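Local structure of Protease/Reverse transcriptase/ribonuclease H (Eastern chimpanzee simian foamy virus, 7KSF) at residues A[7-12]-A[59-64]; A[11-16]-A[30-35]; A[15-20]-A[79-84]; A[23-28]-A[70-75]. The protein probably processes viral polyproteins through its aspartic protease, and copies RNA into DNA and cleaves RNA in hybrids through its reverse transcriptase and ribonuclease H. The protein carries 1 engineered substitution. All blocks are in the same frame, centred on the assembly; numbering follows the deposited sequence.

Contact 1: A[7-12]-A[59-64]; sequences PAEIKG and TFKVKG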
# COMPACT_ATOMS: atom_id res chain seq x y z
N PRO A 7 -16.19 -24.01 23.94
CA PRO A 7 -17.44 -23.46 24.48
C PRO A 7 -17.77 -24.06 25.83
O PRO A 7 -17.64 -25.27 26.04
CB PRO A 7 -18.48 -23.83 23.42
CG PRO A 7 -17.91 -25.04 22.75
CD PRO A 7 -16.42 -24.84 22.74
N ALA A 8 -18.21 -23.21 26.75
CA ALA A 8 -18.49 -23.65 28.11
C ALA A 8 -19.53 -22.74 28.75
O ALA A 8 -19.55 -21.54 28.49
CB ALA A 8 -17.21 -23.67 28.96
N GLU A 9 -20.37 -23.33 29.59
CA GLU A 9 -21.35 -22.60 30.37
C GLU A 9 -21.10 -22.86 31.85
O GLU A 9 -20.96 -24.01 32.27
CB GLU A 9 -22.78 -23.01 30.00
CG GLU A 9 -23.85 -22.48 30.93
CD GLU A 9 -25.23 -22.99 30.58
OE1 GLU A 9 -25.48 -23.27 29.39
OE2 GLU A 9 -26.06 -23.13 31.50
N ILE A 10 -21.05 -21.79 32.65
CA ILE A 10 -20.77 -21.89 34.08
C ILE A 10 -22.04 -21.67 34.91
O ILE A 10 -22.48 -22.57 35.63
CB ILE A 10 -19.64 -20.91 34.51
CG1 ILE A 10 -19.60 -20.77 36.03
CG2 ILE A 10 -19.81 -19.56 33.84
CD1 ILE A 10 -18.43 -19.94 36.54
N LYS A 11 -22.65 -20.48 34.82
CA LYS A 11 -23.90 -20.16 35.51
C LYS A 11 -24.90 -19.62 34.48
O LYS A 11 -25.28 -18.44 34.51
CB LYS A 11 -23.67 -19.16 36.64
CG LYS A 11 -22.94 -19.72 37.84
CD LYS A 11 -22.90 -18.71 38.98
CE LYS A 11 -22.23 -19.30 40.22
NZ LYS A 11 -22.24 -18.33 41.35
N GLY A 12 -25.33 -20.49 33.57
CA GLY A 12 -26.29 -20.09 32.55
C GLY A 12 -25.67 -19.34 31.40
O GLY A 12 -25.95 -19.63 30.23
N THR A 59 -19.11 -25.93 40.00
CA THR A 59 -19.42 -26.84 38.91
C THR A 59 -19.82 -26.05 37.68
O THR A 59 -20.51 -25.03 37.78
CB THR A 59 -20.55 -27.80 39.31
OG1 THR A 59 -20.23 -28.44 40.55
CG2 THR A 59 -20.74 -28.87 38.24
N PHE A 60 -19.38 -26.52 36.51
CA PHE A 60 -19.64 -25.85 35.25
C PHE A 60 -19.60 -26.86 34.12
O PHE A 60 -19.00 -27.94 34.25
CB PHE A 60 -18.63 -24.72 35.01
CG PHE A 60 -17.20 -25.16 35.09
CD1 PHE A 60 -16.53 -25.61 33.97
CD2 PHE A 60 -16.52 -25.12 36.30
CE1 PHE A 60 -15.22 -26.01 34.04
CE2 PHE A 60 -15.21 -25.52 36.38
CZ PHE A 60 -14.55 -25.97 35.25
N LYS A 61 -20.23 -26.51 33.01
CA LYS A 61 -20.28 -27.37 31.84
C LYS A 61 -19.14 -27.02 30.88
O LYS A 61 -18.83 -25.85 30.66
CB LYS A 61 -21.62 -27.22 31.11
CG LYS A 61 -22.83 -27.63 31.93
CD LYS A 61 -24.11 -27.44 31.13
CE LYS A 61 -25.33 -27.80 31.96
NZ LYS A 61 -26.60 -27.58 31.20
N VAL A 62 -18.52 -28.06 30.33
CA VAL A 62 -17.53 -27.92 29.26
C VAL A 62 -18.03 -28.76 28.09
O VAL A 62 -18.09 -29.99 28.18
CB VAL A 62 -16.13 -28.36 29.71
CG1 VAL A 62 -15.19 -28.42 28.52
CG2 VAL A 62 -15.59 -27.42 30.76
N LYS A 63 -18.40 -28.09 27.00
CA LYS A 63 -19.00 -28.74 25.83
C LYS A 63 -20.27 -29.50 26.19
O LYS A 63 -20.65 -30.46 25.52
CB LYS A 63 -18.01 -29.67 25.13
CG LYS A 63 -16.86 -28.98 24.42
CD LYS A 63 -15.99 -29.98 23.68
CE LYS A 63 -14.94 -29.28 22.84
NZ LYS A 63 -14.12 -30.22 22.04
N GLY A 64 -20.94 -29.09 27.27
CA GLY A 64 -22.16 -29.73 27.71
C GLY A 64 -22.00 -30.68 28.89
O GLY A 64 -23.00 -31.03 29.52

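Contact 2: A[11-16]-A[30-35]; sequences KGTKLL and ESFLED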
# COMPACT_ATOMS: atom_id res chain seq x y z
N LYS A 11 -22.65 -20.48 34.82
CA LYS A 11 -23.90 -20.16 35.51
C LYS A 11 -24.90 -19.62 34.48
O LYS A 11 -25.28 -18.44 34.51
CB LYS A 11 -23.67 -19.16 36.64
CG LYS A 11 -22.94 -19.72 37.84
CD LYS A 11 -22.90 -18.71 38.98
CE LYS A 11 -22.23 -19.30 40.22
NZ LYS A 11 -22.24 -18.33 41.35
N GLY A 12 -25.33 -20.49 33.57
CA GLY A 12 -26.29 -20.09 32.55
C GLY A 12 -25.67 -19.34 31.40
O GLY A 12 -25.95 -19.63 30.23
N THR A 13 -24.81 -18.37 31.71
CA THR A 13 -24.17 -17.56 30.68
C THR A 13 -23.06 -18.35 30.00
O THR A 13 -22.17 -18.88 30.68
CB THR A 13 -23.63 -16.27 31.28
OG1 THR A 13 -22.77 -16.58 32.39
CG2 THR A 13 -24.76 -15.38 31.76
N LYS A 14 -23.11 -18.43 28.68
CA LYS A 14 -22.07 -19.13 27.94
C LYS A 14 -20.75 -18.38 28.06
O LYS A 14 -20.71 -17.16 28.19
CB LYS A 14 -22.45 -19.28 26.47
CG LYS A 14 -23.75 -20.03 26.22
CD LYS A 14 -24.13 -19.99 24.75
CE LYS A 14 -25.46 -20.68 24.50
NZ LYS A 14 -25.91 -20.54 23.08
N LEU A 15 -19.65 -19.14 28.00
CA LEU A 15 -18.32 -18.56 28.09
C LEU A 15 -17.36 -19.46 27.31
O LEU A 15 -17.78 -20.41 26.64
CB LEU A 15 -17.91 -18.38 29.55
CG LEU A 15 -16.88 -17.28 29.85
CD1 LEU A 15 -17.34 -15.95 29.29
CD2 LEU A 15 -16.63 -17.18 31.35
N LEU A 16 -16.07 -19.17 27.41
CA LEU A 16 -15.05 -19.93 26.71
C LEU A 16 -13.97 -20.34 27.69
O LEU A 16 -13.61 -19.58 28.60
CB LEU A 16 -14.43 -19.11 25.57
CG LEU A 16 -15.39 -18.63 24.48
CD1 LEU A 16 -14.60 -17.88 23.43
CD2 LEU A 16 -16.15 -19.79 23.86
N GLU A 30 -13.96 -13.15 37.81
CA GLU A 30 -14.20 -12.78 39.20
C GLU A 30 -15.68 -12.63 39.52
O GLU A 30 -16.10 -12.90 40.66
CB GLU A 30 -13.47 -11.47 39.51
CG GLU A 30 -11.95 -11.57 39.50
CD GLU A 30 -11.26 -10.23 39.74
OE1 GLU A 30 -11.96 -9.20 39.73
OE2 GLU A 30 -10.03 -10.22 39.93
N SER A 31 -16.50 -12.22 38.55
CA SER A 31 -17.89 -11.86 38.82
C SER A 31 -18.75 -13.06 39.21
O SER A 31 -19.88 -12.85 39.68
CB SER A 31 -18.50 -11.16 37.61
OG SER A 31 -18.72 -12.08 36.56
N PHE A 32 -18.27 -14.28 39.02
CA PHE A 32 -19.03 -15.47 39.37
C PHE A 32 -18.69 -16.02 40.75
O PHE A 32 -19.45 -16.84 41.27
CB PHE A 32 -18.81 -16.58 38.33
CG PHE A 32 -19.35 -16.25 36.98
CD1 PHE A 32 -20.71 -16.36 36.70
CD2 PHE A 32 -18.50 -15.84 35.96
CE1 PHE A 32 -21.20 -16.06 35.45
CE2 PHE A 32 -18.99 -15.54 34.71
CZ PHE A 32 -20.34 -15.65 34.45
N LEU A 33 -17.58 -15.59 41.35
CA LEU A 33 -17.11 -16.15 42.61
C LEU A 33 -17.44 -15.27 43.81
O LEU A 33 -16.91 -15.51 44.90
CB LEU A 33 -15.61 -16.40 42.53
CG LEU A 33 -15.16 -17.21 41.31
CD1 LEU A 33 -13.67 -17.48 41.38
CD2 LEU A 33 -15.94 -18.52 41.21
N GLU A 34 -18.30 -14.27 43.64
CA GLU A 34 -18.69 -13.42 44.76
C GLU A 34 -19.66 -14.15 45.68
O GLU A 34 -19.45 -14.21 46.90
CB GLU A 34 -19.29 -12.12 44.25
CG GLU A 34 -18.32 -11.29 43.42
CD GLU A 34 -19.01 -10.15 42.70
OE1 GLU A 34 -20.26 -10.08 42.73
OE2 GLU A 34 -18.29 -9.32 42.09
N ASP A 35 -20.73 -14.71 45.11
CA ASP A 35 -21.72 -15.41 45.91
C ASP A 35 -21.15 -16.67 46.56
O ASP A 35 -21.59 -17.06 47.65
CB ASP A 35 -22.93 -15.78 45.05
CG ASP A 35 -23.47 -14.60 44.27
OD1 ASP A 35 -23.36 -13.46 44.77
OD2 ASP A 35 -24.00 -14.81 43.15

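Contact 3: A[15-20]-A[79-84]; sequences LLAHWA and ILLSPT. Engineered in segment 15-20: Ala-20 (natural residue Asp).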
# COMPACT_ATOMS: atom_id res chain seq x y z
N LEU A 15 -19.65 -19.14 28.00
CA LEU A 15 -18.32 -18.56 28.09
C LEU A 15 -17.36 -19.46 27.31
O LEU A 15 -17.78 -20.41 26.64
CB LEU A 15 -17.91 -18.38 29.55
CG LEU A 15 -16.88 -17.28 29.85
CD1 LEU A 15 -17.34 -15.95 29.29
CD2 LEU A 15 -16.63 -17.18 31.35
N LEU A 16 -16.07 -19.17 27.41
CA LEU A 16 -15.05 -19.93 26.71
C LEU A 16 -13.97 -20.34 27.69
O LEU A 16 -13.61 -19.58 28.60
CB LEU A 16 -14.43 -19.11 25.57
CG LEU A 16 -15.39 -18.63 24.48
CD1 LEU A 16 -14.60 -17.88 23.43
CD2 LEU A 16 -16.15 -19.79 23.86
N ALA A 17 -13.44 -21.54 27.50
CA ALA A 17 -12.36 -22.07 28.31
C ALA A 17 -11.14 -22.30 27.43
O ALA A 17 -11.26 -22.61 26.24
CB ALA A 17 -12.76 -23.38 29.01
N HIS A 18 -9.95 -22.14 28.02
CA HIS A 18 -8.70 -22.32 27.29
C HIS A 18 -7.83 -23.32 28.04
O HIS A 18 -7.49 -23.10 29.21
CB HIS A 18 -7.97 -20.99 27.12
CG HIS A 18 -8.57 -20.10 26.07
ND1 HIS A 18 -9.74 -19.40 26.27
CD2 HIS A 18 -8.16 -19.81 24.81
CE1 HIS A 18 -10.02 -18.71 25.18
NE2 HIS A 18 -9.08 -18.94 24.28
N TRP A 19 -7.48 -24.41 27.37
CA TRP A 19 -6.61 -25.43 27.94
C TRP A 19 -5.26 -24.82 28.29
O TRP A 19 -4.54 -24.34 27.40
CB TRP A 19 -6.45 -26.57 26.93
CG TRP A 19 -6.05 -27.89 27.51
CD1 TRP A 19 -6.88 -28.86 28.01
CD2 TRP A 19 -4.72 -28.41 27.61
NE1 TRP A 19 -6.15 -29.94 28.43
CE2 TRP A 19 -4.82 -29.69 28.19
CE3 TRP A 19 -3.46 -27.92 27.28
CZ2 TRP A 19 -3.70 -30.48 28.45
CZ3 TRP A 19 -2.35 -28.70 27.53
CH2 TRP A 19 -2.47 -29.97 28.11
N ALA A 20 -4.92 -24.83 29.57
CA ALA A 20 -3.66 -24.28 30.04
C ALA A 20 -2.63 -25.39 30.23
O ALA A 20 -2.98 -26.55 30.44
CB ALA A 20 -3.84 -23.52 31.35
N ILE A 79 -12.03 -18.48 30.76
CA ILE A 79 -11.80 -19.46 31.82
C ILE A 79 -10.47 -20.14 31.51
O ILE A 79 -10.40 -21.01 30.63
CB ILE A 79 -12.95 -20.46 31.93
CG1 ILE A 79 -14.25 -19.75 32.29
CG2 ILE A 79 -12.62 -21.52 32.97
CD1 ILE A 79 -15.44 -20.69 32.40
N LEU A 80 -9.42 -19.75 32.22
CA LEU A 80 -8.14 -20.43 32.12
C LEU A 80 -8.29 -21.82 32.73
O LEU A 80 -8.41 -21.96 33.95
CB LEU A 80 -7.05 -19.64 32.83
CG LEU A 80 -5.62 -20.14 32.67
CD1 LEU A 80 -5.17 -20.02 31.22
CD2 LEU A 80 -4.68 -19.38 33.58
N LEU A 81 -8.28 -22.85 31.89
CA LEU A 81 -8.66 -24.19 32.29
C LEU A 81 -7.41 -25.01 32.62
O LEU A 81 -6.55 -25.21 31.75
CB LEU A 81 -9.46 -24.87 31.19
CG LEU A 81 -10.06 -26.24 31.52
CD1 LEU A 81 -10.85 -26.16 32.82
CD2 LEU A 81 -10.95 -26.69 30.38
N SER A 82 -7.32 -25.48 33.86
CA SER A 82 -6.21 -26.33 34.25
C SER A 82 -6.33 -27.68 33.54
O SER A 82 -7.43 -28.23 33.43
CB SER A 82 -6.19 -26.53 35.76
OG SER A 82 -5.05 -27.26 36.17
N PRO A 83 -5.21 -28.23 33.05
CA PRO A 83 -5.30 -29.50 32.30
C PRO A 83 -5.71 -30.68 33.15
O PRO A 83 -6.28 -31.65 32.63
CB PRO A 83 -3.87 -29.67 31.76
CG PRO A 83 -3.02 -28.98 32.77
CD PRO A 83 -3.82 -27.79 33.24
N THR A 84 -5.44 -30.62 34.46
CA THR A 84 -5.73 -31.74 35.34
C THR A 84 -7.23 -31.93 35.54
O THR A 84 -7.74 -33.05 35.51
CB THR A 84 -5.03 -31.54 36.68
OG1 THR A 84 -3.65 -31.88 36.55
CG2 THR A 84 -5.69 -32.38 37.75

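Contact 4: A[23-28]-A[70-75]; sequences ATITCI and EVIASP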
# COMPACT_ATOMS: atom_id res chain seq x y z
N ALA A 23 0.72 -25.99 35.74
CA ALA A 23 0.13 -26.87 36.74
C ALA A 23 -0.79 -26.13 37.71
O ALA A 23 -1.43 -26.78 38.54
CB ALA A 23 1.23 -27.59 37.52
N THR A 24 -0.86 -24.81 37.63
CA THR A 24 -1.74 -24.04 38.50
C THR A 24 -3.20 -24.42 38.25
O THR A 24 -3.57 -24.94 37.19
CB THR A 24 -1.53 -22.54 38.30
OG1 THR A 24 -1.61 -22.23 36.91
CG2 THR A 24 -0.16 -22.12 38.83
N ILE A 25 -4.04 -24.14 39.25
CA ILE A 25 -5.44 -24.55 39.22
C ILE A 25 -6.24 -23.66 38.28
O ILE A 25 -5.72 -22.68 37.73
CB ILE A 25 -6.05 -24.55 40.63
CG1 ILE A 25 -6.00 -23.15 41.23
CG2 ILE A 25 -5.32 -25.55 41.52
CD1 ILE A 25 -6.77 -23.02 42.52
N THR A 26 -7.51 -24.00 38.10
CA THR A 26 -8.35 -23.31 37.12
C THR A 26 -8.75 -21.93 37.62
O THR A 26 -9.21 -21.78 38.76
CB THR A 26 -9.59 -24.15 36.82
OG1 THR A 26 -9.20 -25.35 36.13
CG2 THR A 26 -10.57 -23.37 35.95
N CYS A 27 -8.57 -20.93 36.77
CA CYS A 27 -9.03 -19.58 37.04
C CYS A 27 -10.44 -19.38 36.49
O CYS A 27 -10.84 -20.03 35.51
CB CYS A 27 -8.09 -18.54 36.44
SG CYS A 27 -6.44 -18.50 37.16
N ILE A 28 -11.18 -18.48 37.11
CA ILE A 28 -12.56 -18.21 36.73
C ILE A 28 -12.78 -16.71 36.79
O ILE A 28 -12.22 -16.04 37.67
CB ILE A 28 -13.54 -18.98 37.65
CG1 ILE A 28 -13.62 -20.45 37.22
CG2 ILE A 28 -14.93 -18.32 37.68
CD1 ILE A 28 -14.70 -21.25 37.93
N GLU A 70 -11.46 -27.25 41.87
CA GLU A 70 -11.03 -26.21 42.80
C GLU A 70 -10.48 -25.04 42.00
O GLU A 70 -9.55 -25.21 41.21
CB GLU A 70 -9.99 -26.77 43.76
CG GLU A 70 -9.24 -25.73 44.56
CD GLU A 70 -8.08 -26.32 45.34
OE1 GLU A 70 -7.82 -27.54 45.19
OE2 GLU A 70 -7.44 -25.58 46.11
N VAL A 71 -11.04 -23.85 42.21
CA VAL A 71 -10.77 -22.70 41.35
C VAL A 71 -10.42 -21.48 42.18
O VAL A 71 -10.74 -21.38 43.37
CB VAL A 71 -11.96 -22.38 40.42
CG1 VAL A 71 -12.20 -23.52 39.45
CG2 VAL A 71 -13.21 -22.10 41.25
N ILE A 72 -9.75 -20.53 41.53
CA ILE A 72 -9.54 -19.18 42.06
C ILE A 72 -10.21 -18.20 41.12
O ILE A 72 -10.95 -18.60 40.21
CB ILE A 72 -8.04 -18.84 42.21
CG1 ILE A 72 -7.33 -18.89 40.86
CG2 ILE A 72 -7.37 -19.80 43.18
CD1 ILE A 72 -5.92 -18.35 40.92
N ALA A 73 -9.95 -16.91 41.32
CA ALA A 73 -10.55 -15.87 40.50
C ALA A 73 -9.64 -15.52 39.32
O ALA A 73 -8.49 -15.96 39.23
CB ALA A 73 -10.83 -14.63 41.34
N SER A 74 -10.19 -14.73 38.39
CA SER A 74 -9.47 -14.29 37.21
C SER A 74 -10.02 -12.94 36.79
O SER A 74 -11.24 -12.81 36.57
CB SER A 74 -9.60 -15.28 36.05
OG SER A 74 -9.10 -14.73 34.85
N PRO A 75 -9.17 -11.92 36.66
CA PRO A 75 -9.64 -10.63 36.14
C PRO A 75 -10.00 -10.66 34.67
O PRO A 75 -10.45 -9.63 34.14
CB PRO A 75 -8.44 -9.70 36.39
CG PRO A 75 -7.26 -10.62 36.39
CD PRO A 75 -7.74 -11.90 37.00

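Contact 1: A[7-12]-A[59-64]
Strands 7-9 and 59-62 run antiparallel, their axes 4.8 Å apart at closest and 152° apart in direction, with Glu-9 facing Lys-61 as a hydrogen-bonded pair and Ala-8 facing Val-62 as a non-hydrogen-bonded one. This pairing belongs to the curled mixed beta-sheet of the retroviral aspartic protease domain, where strand 6-9 also pairs with strand 14-19. Glu-9 N donates to Lys-61 O at 3.1 Å, and Lys-61 N returns a bond to Glu-9 O at 2.7 Å. A third bond, from Lys-63 N to Pro-7 O at 3.1 Å, holds the chain as it leaves strand 59-62. Glu-9 and Lys-61 share one face of the sheet, yet OE2 and NZ stay 4.5 Å apart, too far for a salt bridge. On the other face Ala-8 CB lies 4.5 Å from Val-62 CG2. Phe-60 meets Ile-10 through its CB rather than its ring: with CG placed between the backbone N and the carbonyl carbon (chi1 54°), the ring leads away from segment 7-12, and Phe-60 packs on Val-67 of strand 65-74. The two side chains cross obliquely, Ile-10 CB sitting 4.0 Å from Phe-60 CB.

Contact 2: A[11-16]-A[30-35]
Lys-11 and Phe-32 meet where a turn passes a short 3-10 segment, the backbones standing well apart with 7.8 Å between CA atoms at the nearest pair, so side chains bridge the gap, one reaching a backbone carbonyl. The two side chains pass one another running in opposite senses. Lys-11 has CG anti to its carbonyl carbon (chi1 -71°) and an extended chain beyond it, whose CD comes to the edge of the Phe-32 ring, 3.9 Å from CD1. The ammonium end travels on past the ring, where Lys-11 NZ gives a hydrogen bond to Phe-32 O at 3.2 Å, lying in the carbonyl plane. NZ also forms a salt bridge with Glu-36, while Asp-35 OD2, 4.3 Å from Lys-11 NZ, is too distant for one but probably adds to the negative field around the amine. Segment 11-16 holds the end of the turn and the start of the second strand of the beta-hairpin formed by strands 6-9 and 14-19 in the aspartic protease domain, and segment 30-35 begins the loop from strand 26-29 to strand 40-43. Farther round the ring edge, Thr-13 OG1 sits near the ring plane, 3.3 Å from Phe-32 CZ. That hydroxyl is placed between the backbone N and the carbonyl carbon of its own residue (chi1 54°). Leu-15 CD2 approaches obliquely, 4.4 Å from Phe-32 CE2. Ile-10 also packs against the ring, and Ser-31 OG lies over one face, 3.8 Å above the plane and displaced toward the rim.

Contact 3: A[15-20]-A[79-84]
Ile-79 opens the parallel pairing with strand 15-19, the two strand axes 4.6 Å apart at closest and 31° apart in direction. Ile-79 N bonds to Leu-16 O at 2.9 Å, and Ile-79 O accepts from His-18 N at the same length of 2.9 Å, so one residue grips both sides of Ala-17. CG1 of Ile-79, anti to the carbonyl carbon (chi1 -62°), meets Leu-15 CD2 at 3.6 Å. Leu-80 turns to the opposite face, the one with His-18, and brings CD1 to 3.7 Å from CB of Ala-20, an engineered residue that is Asp in the natural sequence. Through its backbone Leu-80 bonds instead to Cys-27, which puts strand 79-81 between strands 14-19 and 26-29, consistent with the psi-shaped core of retroviral aspartic proteases, whose Asp-Ser/Thr-Gly signature would begin at position 20. Leu-81 repeats the double grip: N to His-18 O, then O from Ala-20 N at 2.7 Å. Leu-81 CD2 touches Ala-17 CB at 4.0 Å, on the face shared with Ile-79 and Trp-19. Past the strand, Pro-83 CB comes to 3.4 Å from Trp-19 CZ2, the two side chains crossing at about a right angle.

Contact 4: A[23-28]-A[70-75]
Thr-26 and Val-71 stand next to each other with the same orientation, where strand 26-28 runs parallel to strand 70-74 within the aspartic protease sheet. The pairing is loose: Ile-72 N bonds well to Thr-26 O at 3.1 Å, but the return bond from Ile-28 N to Ile-72 O is weak, and the axes diverge by 45°. Thr-26 meets the valine with its carbon atoms, CB lying 3.8 Å from Val-71 CG1. Its OG1 is directed elsewhere, to Asp-85 and to the backbone N of Ser-82, so the hydroxyl is engaged beyond this strand pair. Ile-25 and Ile-72 have matching conformations, each with CG1 between its backbone N and carbonyl carbon (chi1 61° in both) and CD1 anti beyond it. Ile-25 thereby carries CD1 over to Ile-72 CG2, 3.3 Å away, while the CG1-CD1 arm of Ile-72 goes to Cys-27, whose SG is 3.8 Å from Ile-72 CD1. Cys-27 also uses its CB, which lies 3.6 Å from Ser-74 CB; the hydroxyl of that serine bonds to Tyr-76 N. Ile-28 packs on Val-71 and, beyond the two segments, on Val-58 of strand 52-62 and on Ile-10. Ile-28 has CG1 anti to its carbonyl carbon (chi1 -79°), and its CD1 meets both methyls of the valine, 3.7 Å from Val-71 CG1 and 3.7 Å from Val-71 CG2.

From the N terminus, segment 7-12 closes a loop of 46 intervening residues in contact 1, tying strand 6-9 to strand 52-62. Contact 2 starts from the same part of the chain and closes a much shorter loop, bringing the hairpin turn onto the loop after strand 26-29. Contact 3 shares Leu-15 and Leu-16 with it, but reaches on to strand 79-81 and crosses contact 1. Contact 4 is nested inside the loop of contact 3 and crosses contacts 1 and 2. Ile-10 joins contacts 1, 2 and 4; Leu-33 packs on Ala-73 between contacts 2 and 4, and Ser-82 OG probably bonds to Thr-24 O between contacts 3 and 4, all within one protease domain.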